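Side-chain contacts in D-aminopeptidase (Bacillus subtilis, PDB 1HI9), which removes N-terminal residues by hydrolysis from peptides containing D-amino acids, as a zinc-dependent homodecamer whose active sites face a central chamber: residues 8-13 with 113-118; 16-19 with 24-27; 101-106 with 135-140; 156-161 with 168-173. All coordinates share one frame; numbering follows the deposited sequence.

Contact 1: 8-13 with 113-118; sequences DMEGIS and MSHSMI. With ZN (zinc ion), chain F; ZN (zinc ion), chain G.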
loop_
_atom_site.group_PDB
_atom_site.type_symbol
_atom_site.label_atom_id
_atom_site.label_comp_id
_atom_site.label_asym_id
_atom_site.label_seq_id
_atom_site.Cartn_x
_atom_site.Cartn_y
_atom_site.Cartn_z
ATOM N N ASP A 8 7.480 -27.045 19.666
ATOM C CA ASP A 8 7.615 -26.447 18.345
ATOM C C ASP A 8 6.203 -26.410 17.753
ATOM O O ASP A 8 5.250 -26.863 18.394
ATOM C CB ASP A 8 8.535 -27.302 17.467
ATOM C CG ASP A 8 9.304 -26.482 16.453
ATOM O OD1 ASP A 8 9.020 -25.277 16.310
ATOM O OD2 ASP A 8 10.196 -27.044 15.791
ATOM N N MET A 9 6.060 -25.893 16.536
ATOM C CA MET A 9 4.731 -25.798 15.917
ATOM C C MET A 9 4.430 -26.666 14.702
ATOM O O MET A 9 3.324 -27.181 14.581
ATOM C CB MET A 9 4.447 -24.354 15.507
ATOM C CG MET A 9 3.447 -23.646 16.381
ATOM S SD MET A 9 2.958 -22.094 15.674
ATOM C CE MET A 9 1.211 -22.285 15.616
ATOM N N GLU A 10 5.392 -26.797 13.791
ATOM C CA GLU A 10 5.170 -27.556 12.566
ATOM C C GLU A 10 4.631 -28.961 12.779
ATOM O O GLU A 10 3.873 -29.474 11.956
ATOM C CB GLU A 10 6.451 -27.627 11.736
ATOM C CG GLU A 10 6.884 -26.300 11.134
ATOM C CD GLU A 10 7.628 -25.415 12.118
ATOM O OE1 GLU A 10 7.781 -25.823 13.286
ATOM O OE2 GLU A 10 8.064 -24.313 11.720
ATOM N N GLY A 11 5.022 -29.579 13.882
ATOM C CA GLY A 11 4.568 -30.920 14.168
ATOM C C GLY A 11 3.279 -30.990 14.961
ATOM O O GLY A 11 2.787 -32.076 15.238
ATOM N N ILE A 12 2.718 -29.844 15.340
ATOM C CA ILE A 12 1.474 -29.845 16.094
ATOM C C ILE A 12 0.400 -30.524 15.262
ATOM O O ILE A 12 0.410 -30.468 14.022
ATOM C CB ILE A 12 1.023 -28.423 16.444
ATOM C CG1 ILE A 12 2.011 -27.808 17.427
ATOM C CG2 ILE A 12 -0.367 -28.444 17.041
ATOM C CD1 ILE A 12 2.170 -28.583 18.712
ATOM N N SER A 13 -0.537 -31.161 15.947
ATOM C CA SER A 13 -1.583 -31.885 15.248
ATOM C C SER A 13 -2.547 -30.985 14.493
ATOM O O SER A 13 -2.799 -29.859 14.901
ATOM C CB SER A 13 -2.345 -32.764 16.230
ATOM O OG SER A 13 -2.851 -31.986 17.283
ATOM N N MET A 113 6.491 -29.899 6.467
ATOM C CA MET A 113 7.253 -28.711 6.849
ATOM C C MET A 113 8.658 -29.013 7.351
ATOM O O MET A 113 9.140 -28.382 8.284
ATOM C CB MET A 113 6.480 -27.917 7.900
ATOM C CG MET A 113 5.120 -27.452 7.394
ATOM S SD MET A 113 4.173 -26.474 8.618
ATOM C CE MET A 113 4.842 -24.939 8.266
ATOM N N SER A 114 9.315 -29.976 6.715
ATOM C CA SER A 114 10.669 -30.362 7.101
ATOM C C SER A 114 11.679 -29.217 6.928
ATOM O O SER A 114 11.674 -28.506 5.921
ATOM C CB SER A 114 11.127 -31.560 6.268
ATOM O OG SER A 114 11.182 -31.218 4.898
ATOM N N HIS A 115 12.538 -29.052 7.928
ATOM C CA HIS A 115 13.589 -28.034 7.905
ATOM C C HIS A 115 14.377 -28.146 9.197
ATOM O O HIS A 115 14.023 -28.942 10.059
ATOM C CB HIS A 115 13.001 -26.627 7.787
ATOM C CG HIS A 115 12.233 -26.198 8.996
ATOM N ND1 HIS A 115 10.967 -26.665 9.278
ATOM C CD2 HIS A 115 12.569 -25.385 10.024
ATOM C CE1 HIS A 115 10.555 -26.156 10.423
ATOM N NE2 HIS A 115 11.508 -25.374 10.897
ATOM N N SER A 116 15.448 -27.364 9.306
ATOM C CA SER A 116 16.302 -27.345 10.491
ATOM C C SER A 116 16.693 -25.909 10.847
ATOM O O SER A 116 17.612 -25.353 10.251
ATOM C CB SER A 116 17.573 -28.166 10.251
ATOM O OG SER A 116 17.272 -29.521 10.015
ATOM N N MET A 117 15.992 -25.332 11.822
ATOM C CA MET A 117 16.208 -23.959 12.293
ATOM C C MET A 117 15.852 -22.894 11.254
ATOM O O MET A 117 14.949 -22.097 11.476
ATOM C CB MET A 117 17.646 -23.768 12.771
ATOM C CG MET A 117 17.995 -24.564 14.029
ATOM S SD MET A 117 16.866 -24.276 15.443
ATOM C CE MET A 117 17.351 -22.619 15.970
ATOM N N ILE A 118 16.562 -22.867 10.128
ATOM C CA ILE A 118 16.270 -21.892 9.075
ATOM C C ILE A 118 16.125 -22.624 7.751
ATOM O O ILE A 118 16.619 -23.739 7.602
ATOM C CB ILE A 118 17.394 -20.852 8.940
ATOM C CG1 ILE A 118 18.711 -21.565 8.626
ATOM C CG2 ILE A 118 17.512 -20.050 10.223
ATOM C CD1 ILE A 118 19.816 -20.638 8.195
HETATM ZN ZN ZN F . 11.411 -26.668 14.227
HETATM ZN ZN ZN G . 9.273 -24.362 14.231
HETATM O O HOH W 1 11.755 -24.655 13.736
#
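Glu-10 crosses to Met-113 and His-115 with two different parts of its side chain. The apolar touch belongs to its methylenes: CG of Glu-10 lies 3.6 Å from CB of Met-113, SD of Met-113 lies against the same CG, and the bend at chi3 (86°) brings CE of Met-113 there too. The carboxylate OE2 stands 3.4 Å from CE1 of His-115, oblique to the ring and without a hydrogen bond. This carboxylate faces one zinc ion with both oxygens, OE1 of Glu-10 at 2.3 Å and OE2 at a longer 2.8 Å, with His-60 as a further ligand; OD1 of Asp-8 binds this ion too, while OD2 of Asp-8 binds the second zinc at 2.0 Å beside His-104 and Glu-133. A water bridges both metals and meets NE2 of His-115 at 2.9 Å. ND1 of His-115 donates to O of Met-113 (2.7 Å), which lies in the ring plane and helps fix the imidazole's rotation. With an alanine at His-115, the bridging water would probably lose its imidazole partner and Met-113 O this donor. The carboxylate-bridged zinc pair, with His-115 as the assigned nucleophile, is the dinuclear active site of this M55 aminopeptidase.

Contact 2: 16-19 with 24-27; sequences PDDT and GKRN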
loop_
_atom_site.group_PDB
_atom_site.type_symbol
_atom_site.label_atom_id
_atom_site.label_comp_id
_atom_site.label_asym_id
_atom_site.label_seq_id
_atom_site.Cartn_x
_atom_site.Cartn_y
_atom_site.Cartn_z
ATOM N N PRO A 16 -1.416 -28.466 8.625
ATOM C CA PRO A 16 -0.871 -28.957 7.356
ATOM C C PRO A 16 0.186 -28.099 6.682
ATOM O O PRO A 16 1.083 -28.624 6.021
ATOM C CB PRO A 16 -2.109 -29.076 6.487
ATOM C CG PRO A 16 -2.885 -27.866 6.909
ATOM C CD PRO A 16 -2.755 -27.889 8.429
ATOM N N ASP A 17 0.082 -26.782 6.831
ATOM C CA ASP A 17 1.026 -25.880 6.171
ATOM C C ASP A 17 1.405 -24.659 7.001
ATOM O O ASP A 17 0.940 -24.496 8.121
ATOM C CB ASP A 17 0.448 -25.448 4.823
ATOM C CG ASP A 17 -0.936 -24.836 4.954
ATOM O OD1 ASP A 17 -1.893 -25.392 4.368
ATOM O OD2 ASP A 17 -1.064 -23.795 5.640
ATOM N N ASP A 18 2.230 -23.790 6.435
ATOM C CA ASP A 18 2.698 -22.630 7.171
ATOM C C ASP A 18 1.676 -21.527 7.440
ATOM O O ASP A 18 1.967 -20.605 8.193
ATOM C CB ASP A 18 3.946 -22.048 6.497
ATOM C CG ASP A 18 3.637 -21.301 5.217
ATOM O OD1 ASP A 18 2.546 -21.473 4.653
ATOM O OD2 ASP A 18 4.506 -20.532 4.754
ATOM N N THR A 19 0.489 -21.608 6.848
ATOM C CA THR A 19 -0.514 -20.595 7.120
ATOM C C THR A 19 -0.939 -20.734 8.589
ATOM O O THR A 19 -1.540 -19.827 9.149
ATOM C CB THR A 19 -1.771 -20.746 6.234
ATOM O OG1 THR A 19 -2.476 -21.942 6.590
ATOM C CG2 THR A 19 -1.378 -20.818 4.753
ATOM N N GLY A 24 2.459 -14.137 10.542
ATOM C CA GLY A 24 1.903 -13.193 9.590
ATOM C C GLY A 24 0.851 -13.774 8.658
ATOM O O GLY A 24 0.434 -13.092 7.725
ATOM N N LYS A 25 0.403 -15.007 8.900
ATOM C CA LYS A 25 -0.590 -15.621 8.018
ATOM C C LYS A 25 -1.962 -15.913 8.619
ATOM O O LYS A 25 -2.116 -16.072 9.835
ATOM C CB LYS A 25 -0.035 -16.900 7.398
ATOM C CG LYS A 25 1.121 -16.698 6.442
ATOM C CD LYS A 25 1.616 -18.055 5.979
ATOM C CE LYS A 25 2.945 -17.976 5.268
ATOM N NZ LYS A 25 2.814 -17.298 3.976
ATOM N N ARG A 26 -2.942 -16.008 7.725
ATOM C CA ARG A 26 -4.357 -16.231 8.036
ATOM C C ARG A 26 -4.774 -17.258 9.083
ATOM O O ARG A 26 -5.710 -17.013 9.846
ATOM C CB ARG A 26 -5.112 -16.505 6.720
ATOM C CG ARG A 26 -6.435 -17.284 6.838
ATOM C CD ARG A 26 -7.104 -17.375 5.457
ATOM N NE ARG A 26 -6.096 -17.652 4.427
ATOM C CZ ARG A 26 -5.826 -18.851 3.912
ATOM N NH1 ARG A 26 -6.507 -19.921 4.313
ATOM N NH2 ARG A 26 -4.847 -18.975 3.015
ATOM N N ASN A 27 -4.097 -18.398 9.143
ATOM C CA ASN A 27 -4.502 -19.406 10.113
ATOM C C ASN A 27 -3.653 -19.503 11.356
ATOM O O ASN A 27 -3.799 -20.440 12.146
ATOM C CB ASN A 27 -4.602 -20.766 9.431
ATOM C CG ASN A 27 -5.702 -20.796 8.392
ATOM O OD1 ASN A 27 -6.841 -20.410 8.678
ATOM N ND2 ASN A 27 -5.375 -21.254 7.181
#
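Thr-19 and Asn-27 make the tight half of this contact, their side chains lying alongside and pointing the same way. ND2 of Asn-27 donates to OG1 of Thr-19 at 3.0 Å, nearly straight (173°) and with the oxygen in the amide plane. OG1 of Thr-19 in turn donates to OD2 of Asp-17 at 2.5 Å. That carboxylate oxygen also accepts from the backbone N of Thr-19 through its anti lone pair (2.9 Å), closing an Asx turn. A weak backbone bond runs from N of Asn-27 to O of Thr-19. The other half is looser: the aliphatic chain of Lys-25 passes over the Thr-19 backbone, CD 3.5 Å from CA of Thr-19, then bends at chi4 (-69°). CE of Lys-25 comes nearer to OD2 of Asp-18 (3.0 Å) than NZ does (3.7 Å), so the salt bridge is long. Arg-26, on the exposed side, merely brushes the Thr-19 methyl. A neighbouring subunit adds bonds to the tight half, from its Asn-64 to Asp-17 and its Arg-32 to Asn-27. Both segments belong to the loop between strand 2-7 and helix 28-48, with Asn-27 at the helix's N-cap position, although its side chain makes no capping bond.

Contact 3: 101-106 with 135-140; sequences LGYHAR and GLNAYV. With ZN (zinc ion), chain F.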
loop_
_atom_site.group_PDB
_atom_site.type_symbol
_atom_site.label_atom_id
_atom_site.label_comp_id
_atom_site.label_asym_id
_atom_site.label_seq_id
_atom_site.Cartn_x
_atom_site.Cartn_y
_atom_site.Cartn_z
ATOM N N LEU A 101 7.619 -31.637 21.915
ATOM C CA LEU A 101 6.256 -31.600 21.370
ATOM C C LEU A 101 6.153 -30.781 20.091
ATOM O O LEU A 101 6.787 -29.737 19.958
ATOM C CB LEU A 101 5.305 -30.996 22.406
ATOM C CG LEU A 101 3.941 -31.634 22.654
ATOM C CD1 LEU A 101 3.163 -30.722 23.585
ATOM C CD2 LEU A 101 3.174 -31.850 21.369
ATOM N N GLY A 102 5.326 -31.250 19.165
ATOM C CA GLY A 102 5.145 -30.544 17.916
ATOM C C GLY A 102 6.390 -30.489 17.058
ATOM O O GLY A 102 6.591 -29.535 16.302
ATOM N N TYR A 103 7.239 -31.506 17.178
ATOM C CA TYR A 103 8.451 -31.544 16.381
ATOM C C TYR A 103 8.202 -32.012 14.953
ATOM O O TYR A 103 7.161 -32.592 14.629
ATOM C CB TYR A 103 9.501 -32.414 17.066
ATOM C CG TYR A 103 10.360 -31.629 18.042
ATOM C CD1 TYR A 103 9.781 -30.795 18.996
ATOM C CD2 TYR A 103 11.743 -31.702 17.993
ATOM C CE1 TYR A 103 10.568 -30.047 19.875
ATOM C CE2 TYR A 103 12.537 -30.962 18.867
ATOM C CZ TYR A 103 11.949 -30.139 19.799
ATOM O OH TYR A 103 12.747 -29.400 20.634
ATOM N N HIS A 104 9.182 -31.743 14.102
ATOM C CA HIS A 104 9.100 -32.087 12.684
ATOM C C HIS A 104 10.392 -32.724 12.219
ATOM O O HIS A 104 11.378 -32.720 12.936
ATOM C CB HIS A 104 8.832 -30.813 11.871
ATOM C CG HIS A 104 9.802 -29.711 12.169
ATOM N ND1 HIS A 104 11.086 -29.689 11.668
ATOM C CD2 HIS A 104 9.691 -28.621 12.966
ATOM C CE1 HIS A 104 11.726 -28.633 12.138
ATOM N NE2 HIS A 104 10.901 -27.969 12.928
ATOM N N ALA A 105 10.367 -33.252 10.999
ATOM C CA ALA A 105 11.522 -33.898 10.408
ATOM C C ALA A 105 12.610 -32.884 10.082
ATOM O O ALA A 105 12.327 -31.695 9.837
ATOM C CB ALA A 105 11.104 -34.626 9.156
ATOM N N ARG A 106 13.857 -33.357 10.080
ATOM C CA ARG A 106 15.005 -32.499 9.772
ATOM C C ARG A 106 15.005 -32.171 8.280
ATOM O O ARG A 106 14.346 -32.842 7.485
ATOM C CB ARG A 106 16.320 -33.189 10.183
ATOM C CG ARG A 106 16.627 -34.543 9.499
ATOM C CD ARG A 106 17.883 -35.181 10.098
ATOM N NE ARG A 106 18.144 -36.551 9.639
ATOM C CZ ARG A 106 18.832 -36.870 8.547
ATOM N NH1 ARG A 106 19.348 -35.925 7.768
ATOM N NH2 ARG A 106 19.003 -38.146 8.240
ATOM N N GLY A 135 17.785 -33.794 16.944
ATOM C CA GLY A 135 19.069 -34.326 17.348
ATOM C C GLY A 135 19.883 -33.349 18.154
ATOM O O GLY A 135 20.372 -33.699 19.224
ATOM N N LEU A 136 20.042 -32.128 17.655
ATOM C CA LEU A 136 20.813 -31.136 18.390
ATOM C C LEU A 136 20.243 -30.914 19.789
ATOM O O LEU A 136 20.995 -30.846 20.759
ATOM C CB LEU A 136 20.844 -29.800 17.645
ATOM C CG LEU A 136 21.781 -29.666 16.446
ATOM C CD1 LEU A 136 21.704 -28.222 15.914
ATOM C CD2 LEU A 136 23.213 -30.002 16.845
ATOM N N ASN A 137 18.921 -30.798 19.898
ATOM C CA ASN A 137 18.322 -30.565 21.206
ATOM C C ASN A 137 18.513 -31.777 22.127
ATOM O O ASN A 137 18.698 -31.626 23.343
ATOM C CB ASN A 137 16.834 -30.212 21.076
ATOM C CG ASN A 137 16.596 -28.964 20.225
ATOM O OD1 ASN A 137 17.502 -28.154 20.011
ATOM N ND2 ASN A 137 15.377 -28.805 19.750
ATOM N N ALA A 138 18.499 -32.974 21.544
ATOM C CA ALA A 138 18.688 -34.184 22.325
ATOM C C ALA A 138 20.114 -34.199 22.861
ATOM O O ALA A 138 20.351 -34.548 24.019
ATOM C CB ALA A 138 18.420 -35.420 21.466
ATOM N N TYR A 139 21.064 -33.796 22.019
ATOM C CA TYR A 139 22.463 -33.757 22.425
ATOM C C TYR A 139 22.689 -32.755 23.554
ATOM O O TYR A 139 23.488 -33.010 24.459
ATOM C CB TYR A 139 23.362 -33.410 21.239
ATOM C CG TYR A 139 23.805 -34.608 20.431
ATOM C CD1 TYR A 139 23.810 -34.566 19.040
ATOM C CD2 TYR A 139 24.225 -35.781 21.057
ATOM C CE1 TYR A 139 24.216 -35.661 18.287
ATOM C CE2 TYR A 139 24.637 -36.886 20.313
ATOM C CZ TYR A 139 24.629 -36.817 18.925
ATOM O OH TYR A 139 25.038 -37.899 18.172
ATOM N N VAL A 140 22.003 -31.612 23.507
ATOM C CA VAL A 140 22.167 -30.627 24.572
ATOM C C VAL A 140 21.559 -31.210 25.844
ATOM O O VAL A 140 22.058 -30.981 26.932
ATOM C CB VAL A 140 21.482 -29.284 24.235
ATOM C CG1 VAL A 140 21.554 -28.354 25.443
ATOM C CG2 VAL A 140 22.164 -28.643 23.035
HETATM ZN ZN ZN F . 11.411 -26.668 14.227
HETATM O O HOH W 1 11.755 -24.655 13.736
#
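The hydroxyl of Tyr-103 is gripped by two groups: ND2 of Asn-137, from helix 133-143, donates to OH of Tyr-103 at 2.8 Å, and OG of Ser-6, from strand 2-7, is hydrogen-bonded to the same oxygen. The bond from Asn-137 is bent (134°), with the hydroxyl tilted out of the amide plane. CG of Asn-137 stands anti to the carbonyl carbon (chi1 -59°), which carries the amide towards the phenol. ND2 meets the edge of the phenol ring, near its plane, and the planes of amide and ring are 81° apart. OD1 of Asn-137 is bound in turn by the hydroxyl of Tyr-258, so both ends of this buried amide have partners. A phenylalanine at Tyr-103 would probably leave Asn-137 ND2 and Ser-6 OG without the oxygen they share. NE2 of the adjoining His-104 binds a zinc ion at 1.9 Å, while ND1 of His-104 donates to O of Ala-105 (3.0 Å), a straight bond that arrives above the carbonyl plane. The ring of His-115 stacks on His-104. Tyr-103 follows the corner at Gly-102, in the end region of strand 97-103 of the mixed sheet; helix 133-143 also packs against helix 254-268 and strand 121-126.

Contact 4: 156-161 with 168-173; sequences RAAKEA and VTTAAV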
loop_
_atom_site.group_PDB
_atom_site.type_symbol
_atom_site.label_atom_id
_atom_site.label_comp_id
_atom_site.label_asym_id
_atom_site.label_seq_id
_atom_site.Cartn_x
_atom_site.Cartn_y
_atom_site.Cartn_z
ATOM N N ARG A 156 7.045 -38.869 10.572
ATOM C CA ARG A 156 8.463 -38.797 10.203
ATOM C C ARG A 156 9.364 -38.321 11.340
ATOM O O ARG A 156 10.514 -38.758 11.456
ATOM C CB ARG A 156 8.679 -37.887 8.989
ATOM C CG ARG A 156 7.921 -38.287 7.732
ATOM C CD ARG A 156 7.938 -39.784 7.418
ATOM N NE ARG A 156 9.255 -40.327 7.155
ATOM C CZ ARG A 156 9.574 -41.191 6.197
ATOM N NH1 ARG A 156 8.674 -41.658 5.333
ATOM N NH2 ARG A 156 10.830 -41.599 6.127
ATOM N N ALA A 157 8.853 -37.418 12.170
ATOM C CA ALA A 157 9.631 -36.912 13.297
ATOM C C ALA A 157 9.768 -38.031 14.309
ATOM O O ALA A 157 10.805 -38.179 14.953
ATOM C CB ALA A 157 8.936 -35.711 13.933
ATOM N N ALA A 158 8.711 -38.826 14.440
ATOM C CA ALA A 158 8.715 -39.932 15.384
ATOM C C ALA A 158 9.767 -40.952 14.966
ATOM O O ALA A 158 10.538 -41.424 15.787
ATOM C CB ALA A 158 7.332 -40.583 15.434
ATOM N N LYS A 159 9.783 -41.274 13.675
ATOM C CA LYS A 159 10.723 -42.236 13.120
ATOM C C LYS A 159 12.144 -41.733 13.320
ATOM O O LYS A 159 13.042 -42.494 13.685
ATOM C CB LYS A 159 10.447 -42.423 11.630
ATOM C CG LYS A 159 11.037 -43.680 11.014
ATOM C CD LYS A 159 10.430 -44.937 11.651
ATOM C CE LYS A 159 10.771 -46.202 10.858
ATOM N NZ LYS A 159 10.181 -46.169 9.481
ATOM N N GLU A 160 12.338 -40.440 13.070
ATOM C CA GLU A 160 13.649 -39.821 13.223
ATOM C C GLU A 160 14.095 -39.907 14.687
ATOM O O GLU A 160 15.255 -40.200 14.974
ATOM C CB GLU A 160 13.594 -38.365 12.737
ATOM C CG GLU A 160 14.846 -37.542 12.985
ATOM C CD GLU A 160 14.762 -36.139 12.368
ATOM O OE1 GLU A 160 15.535 -35.254 12.792
ATOM O OE2 GLU A 160 13.932 -35.917 11.456
ATOM N N ALA A 161 13.161 -39.684 15.610
ATOM C CA ALA A 161 13.466 -39.741 17.039
ATOM C C ALA A 161 13.913 -41.131 17.478
ATOM O O ALA A 161 14.974 -41.295 18.079
ATOM C CB ALA A 161 12.264 -39.314 17.843
ATOM N N VAL A 168 12.909 -44.615 23.067
ATOM C CA VAL A 168 12.183 -43.368 23.233
ATOM C C VAL A 168 10.716 -43.578 22.869
ATOM O O VAL A 168 10.395 -44.382 21.995
ATOM C CB VAL A 168 12.767 -42.251 22.336
ATOM C CG1 VAL A 168 12.556 -42.591 20.864
ATOM C CG2 VAL A 168 12.112 -40.922 22.674
ATOM N N THR A 169 9.822 -42.877 23.554
ATOM C CA THR A 169 8.399 -42.990 23.262
ATOM C C THR A 169 8.032 -41.889 22.265
ATOM O O THR A 169 8.400 -40.727 22.442
ATOM C CB THR A 169 7.548 -42.829 24.536
ATOM O OG1 THR A 169 7.781 -43.938 25.410
ATOM C CG2 THR A 169 6.071 -42.784 24.185
ATOM N N THR A 170 7.314 -42.260 21.213
ATOM C CA THR A 170 6.923 -41.291 20.206
ATOM C C THR A 170 5.414 -41.259 20.033
ATOM O O THR A 170 4.728 -42.266 20.228
ATOM C CB THR A 170 7.573 -41.598 18.840
ATOM O OG1 THR A 170 7.053 -42.823 18.322
ATOM C CG2 THR A 170 9.088 -41.722 18.983
ATOM N N ALA A 171 4.903 -40.090 19.660
ATOM C CA ALA A 171 3.476 -39.909 19.452
ATOM C C ALA A 171 3.258 -39.213 18.116
ATOM O O ALA A 171 3.518 -38.019 17.976
ATOM C CB ALA A 171 2.887 -39.082 20.584
ATOM N N ALA A 172 2.783 -39.975 17.138
ATOM C CA ALA A 172 2.535 -39.453 15.804
ATOM C C ALA A 172 1.121 -38.910 15.709
ATOM O O ALA A 172 0.187 -39.637 15.384
ATOM C CB ALA A 172 2.756 -40.555 14.757
ATOM N N VAL A 173 0.963 -37.620 15.968
ATOM C CA VAL A 173 -0.363 -37.020 15.937
ATOM C C VAL A 173 -0.910 -36.848 14.527
ATOM O O VAL A 173 -2.090 -36.564 14.343
ATOM C CB VAL A 173 -0.350 -35.659 16.661
ATOM C CG1 VAL A 173 0.023 -35.862 18.124
ATOM C CG2 VAL A 173 0.656 -34.715 15.994
#
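Ala-158 and Thr-170 bring helix 155-162 against strand 169-176, their CA atoms 5.3 Å apart. These are the helix and second strand of a beta-alpha-beta unit that starts with strand 148-152, and the two strands lie parallel and adjacent in the mixed sheet. Toward the next helical turn the backbones diverge, CA of Ala-161 being 7.3 Å from CA of Val-168. CB of Ala-158 rests 3.6 Å from CB of Thr-170, while the Thr-170 methyl reaches between the two alanines, CG2 being 3.5 Å from O of Ala-158 and 4.1 Å from CB of Ala-161. At chi1 67° OG1 of Thr-170 lies between the backbone N and the carbonyl carbon, leaving CG2 anti to that carbon and turned to the helix. Val-168 closes the far end with its CG1 branch, 3.9 Å from O of Ala-161. No hydrogen bond links the segments. Thr-169 and Ala-171 serve the other face of the strand, where they meet helix 187-203. The one polar side-chain atom at this interface, OG1 of Thr-170, is 3.7 Å from CB of Ala-158 and hydrogen-bonded to OE1 of Glu-162, just past the helical segment.

In the fold
Contacts 1, 3 and 4 are buried, whereas contact 2 lies at the chain's surface, against neighbouring subunits; Phe-273 of another subunit also reaches contact 1. Contacts 1 and 3 share a zinc ion and its water, and their backbones are joined by probable hydrogen bonds from Asp-8 to Leu-101 and from Gly-11 to Gly-102. Contacts 3 and 4 both reach the mixed sheet and meet where Arg-106 N probably bonds to Glu-160 OE2. Chemistry follows place: metal ligation from loops in contact 1, one buried hydrogen bond between the segments of contact 3, beside a zinc ligand, van der Waals packing in contact 4, and hydrogen bonds with a long salt bridge in contact 2. Met-113 of contact 1 touches contact 2 through its methyl at Asp-18.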